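Local coordinates for nuclear protein localization protein 4 homolog (Drosophila melanogaster, PDB 4RV0) that probably forms part of a complex that binds ubiquitinated proteins and is needed to export misfolded proteins from the endoplasmic reticulum for proteasomal degradation, at residues I12-A17 with K21-S26. Residues are numbered along the deposited sequence; the frame is centred on the assembly and turned at random.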
loop_
_atom_site.group_PDB
_atom_site.type_symbol
_atom_site.label_atom_id
_atom_site.label_comp_id
_atom_site.label_asym_id
_atom_site.label_seq_id
_atom_site.Cartn_x
_atom_site.Cartn_y
_atom_site.Cartn_z
ATOM N N ILE B 12 13.612 -7.708 3.557
ATOM C CA ILE B 12 13.767 -6.356 3.029
ATOM C C ILE B 12 12.746 -6.155 1.925
ATOM O O ILE B 12 12.657 -6.972 0.994
ATOM C CB ILE B 12 15.172 -6.089 2.464
ATOM C CG1 ILE B 12 16.228 -6.225 3.565
ATOM C CG2 ILE B 12 15.226 -4.705 1.831
ATOM C CD1 ILE B 12 16.004 -5.287 4.754
ATOM N N ARG B 13 11.975 -5.075 2.024
ATOM C CA ARG B 13 10.939 -4.801 1.039
ATOM C C ARG B 13 11.432 -3.779 0.034
ATOM O O ARG B 13 11.937 -2.720 0.400
ATOM C CB ARG B 13 9.664 -4.308 1.712
ATOM C CG ARG B 13 9.098 -5.277 2.736
ATOM C CD ARG B 13 8.740 -4.516 4.032
ATOM N NE ARG B 13 7.483 -3.814 3.872
ATOM C CZ ARG B 13 7.130 -2.675 4.463
ATOM N NH1 ARG B 13 7.940 -2.040 5.296
ATOM N NH2 ARG B 13 5.928 -2.170 4.209
ATOM N N VAL B 14 11.278 -4.104 -1.239
ATOM C CA VAL B 14 11.735 -3.211 -2.289
ATOM C C VAL B 14 10.561 -2.624 -3.043
ATOM O O VAL B 14 9.876 -3.341 -3.768
ATOM C CB VAL B 14 12.640 -3.926 -3.285
ATOM C CG1 VAL B 14 13.103 -2.929 -4.359
ATOM C CG2 VAL B 14 13.814 -4.588 -2.566
ATOM N N GLN B 15 10.344 -1.327 -2.872
ATOM C CA GLN B 15 9.303 -0.608 -3.600
ATOM C C GLN B 15 9.805 -0.160 -4.966
ATOM O O GLN B 15 10.826 0.515 -5.074
ATOM C CB GLN B 15 8.831 0.599 -2.794
ATOM C CG GLN B 15 7.796 1.504 -3.497
ATOM C CD GLN B 15 6.394 0.915 -3.530
ATOM O OE1 GLN B 15 5.660 0.983 -2.548
ATOM N NE2 GLN B 15 6.012 0.347 -4.667
ATOM N N SER B 16 9.124 -0.604 -6.014
ATOM C CA SER B 16 9.370 -0.093 -7.354
ATOM C C SER B 16 8.028 0.271 -8.000
ATOM O O SER B 16 6.970 0.148 -7.364
ATOM C CB SER B 16 10.125 -1.134 -8.185
ATOM O OG SER B 16 9.280 -2.208 -8.534
ATOM N N ALA B 17 8.056 0.701 -9.260
ATOM C CA ALA B 17 6.810 0.971 -9.979
ATOM C C ALA B 17 6.013 -0.299 -10.275
ATOM O O ALA B 17 4.855 -0.222 -10.656
ATOM C CB ALA B 17 7.088 1.740 -11.267
ATOM N N LYS B 21 8.347 -5.814 -3.689
ATOM C CA LYS B 21 8.976 -7.130 -3.762
ATOM C C LYS B 21 9.639 -7.449 -2.443
ATOM O O LYS B 21 10.410 -6.643 -1.912
ATOM C CB LYS B 21 10.003 -7.168 -4.907
ATOM C CG LYS B 21 10.900 -8.425 -4.952
ATOM C CD LYS B 21 10.114 -9.674 -5.272
ATOM C CE LYS B 21 9.571 -9.665 -6.703
ATOM N NZ LYS B 21 8.730 -10.892 -6.952
ATOM N N ARG B 22 9.319 -8.622 -1.908
ATOM C CA ARG B 22 9.896 -9.066 -0.652
ATOM C C ARG B 22 11.179 -9.853 -0.870
ATOM O O ARG B 22 11.185 -10.860 -1.586
ATOM C CB ARG B 22 8.886 -9.900 0.143
ATOM C CG ARG B 22 7.771 -9.058 0.728
ATOM C CD ARG B 22 6.945 -9.817 1.758
ATOM N NE ARG B 22 6.007 -8.905 2.401
ATOM C CZ ARG B 22 5.310 -9.185 3.492
ATOM N NH1 ARG B 22 5.428 -10.373 4.089
ATOM N NH2 ARG B 22 4.500 -8.267 3.994
ATOM N N ILE B 23 12.262 -9.385 -0.252
ATOM C CA ILE B 23 13.547 -10.061 -0.334
ATOM C C ILE B 23 13.934 -10.611 1.027
ATOM O O ILE B 23 14.098 -9.840 1.977
ATOM C CB ILE B 23 14.668 -9.108 -0.764
ATOM C CG1 ILE B 23 14.346 -8.418 -2.104
ATOM C CG2 ILE B 23 16.021 -9.857 -0.790
ATOM C CD1 ILE B 23 14.259 -9.365 -3.297
ATOM N N GLU B 24 14.099 -11.927 1.119
ATOM C CA GLU B 24 14.614 -12.540 2.339
ATOM C C GLU B 24 16.120 -12.708 2.207
ATOM O O GLU B 24 16.607 -13.300 1.231
ATOM C CB GLU B 24 13.939 -13.880 2.633
ATOM C CG GLU B 24 12.439 -13.766 2.867
ATOM C CD GLU B 24 11.771 -15.108 3.113
ATOM O OE1 GLU B 24 12.411 -16.158 2.874
ATOM O OE2 GLU B 24 10.594 -15.110 3.532
ATOM N N ILE B 25 16.856 -12.160 3.169
ATOM C CA ILE B 25 18.310 -12.112 3.091
ATOM C C ILE B 25 18.935 -12.109 4.489
ATOM O O ILE B 25 18.374 -11.557 5.435
ATOM C CB ILE B 25 18.763 -10.891 2.248
ATOM C CG1 ILE B 25 20.277 -10.871 2.076
ATOM C CG2 ILE B 25 18.259 -9.581 2.855
ATOM C CD1 ILE B 25 20.746 -9.802 1.108
ATOM N N SER B 26 20.096 -12.744 4.623
ATOM C CA SER B 26 20.820 -12.711 5.883
ATOM C C SER B 26 21.300 -11.295 6.143
ATOM O O SER B 26 21.814 -10.640 5.242
ATOM C CB SER B 26 21.993 -13.698 5.892
ATOM O OG SER B 26 22.708 -13.602 7.114
#
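Ile12 and Ile23 face each other as an antiparallel hydrogen-bonded pair, as do Val14 and Lys21, with Arg13 and Arg22 as the non-hydrogen-bonded pair between them. The axes of strands 12-16 and 21-25 approach to 4.7 Å, and their N-to-C directions differ by 150°, which fits a twisted antiparallel ladder. Four backbone bonds carry it: Ile12 N to Ile23 O at 2.7 Å, nearly straight at 178°, the return bond from Ile23 N to Ile12 O, and a second reciprocal pair in which Val14 N reaches Lys21 O at 2.8 Å and Lys21 N reaches Val14 O. The carbonyl of Lys21 also receives a weaker CA-H...O contact from Arg13 CA, 3.5 Å away.

Ile12, Val14, Ile23 and Ile25 form an apolar row on one face, with Lys21 at its margin, its bent chain leading away. With chi1 of -56°, Ile23 sets CG1 beside its own backbone N, where it meets Val14 CG2 at 3.9 Å, the two side chains crossing at a slant. At the other end of the row, CG1 of Ile12 touches CG2 of Ile25 at 4.0 Å. Helix 31-41 covers this face, with Val38 against Val14 and Leu34 against Ile23.

Arg13 and Arg22 occupy the reverse face, where their CG atoms come to within 4.5 Å, a loose approach. Each guanidinium group forms a salt bridge through NH2 with an acidic side chain of the chain of another protein, and Arg13 NH1 also bonds to Gly74 O. The acidic partners probably help offset the proximity of the two positive charges.

Strand 10-16 is flanked on its other edge by parallel strand 76-80. An N-terminal hairpin packed on a helix, in a mixed sheet of order 2-1-4-3, is the signature of the ubiquitin-like beta-grasp fold, here the N-terminal domain of Npl4, whose arginine-bearing face meets the partner protein.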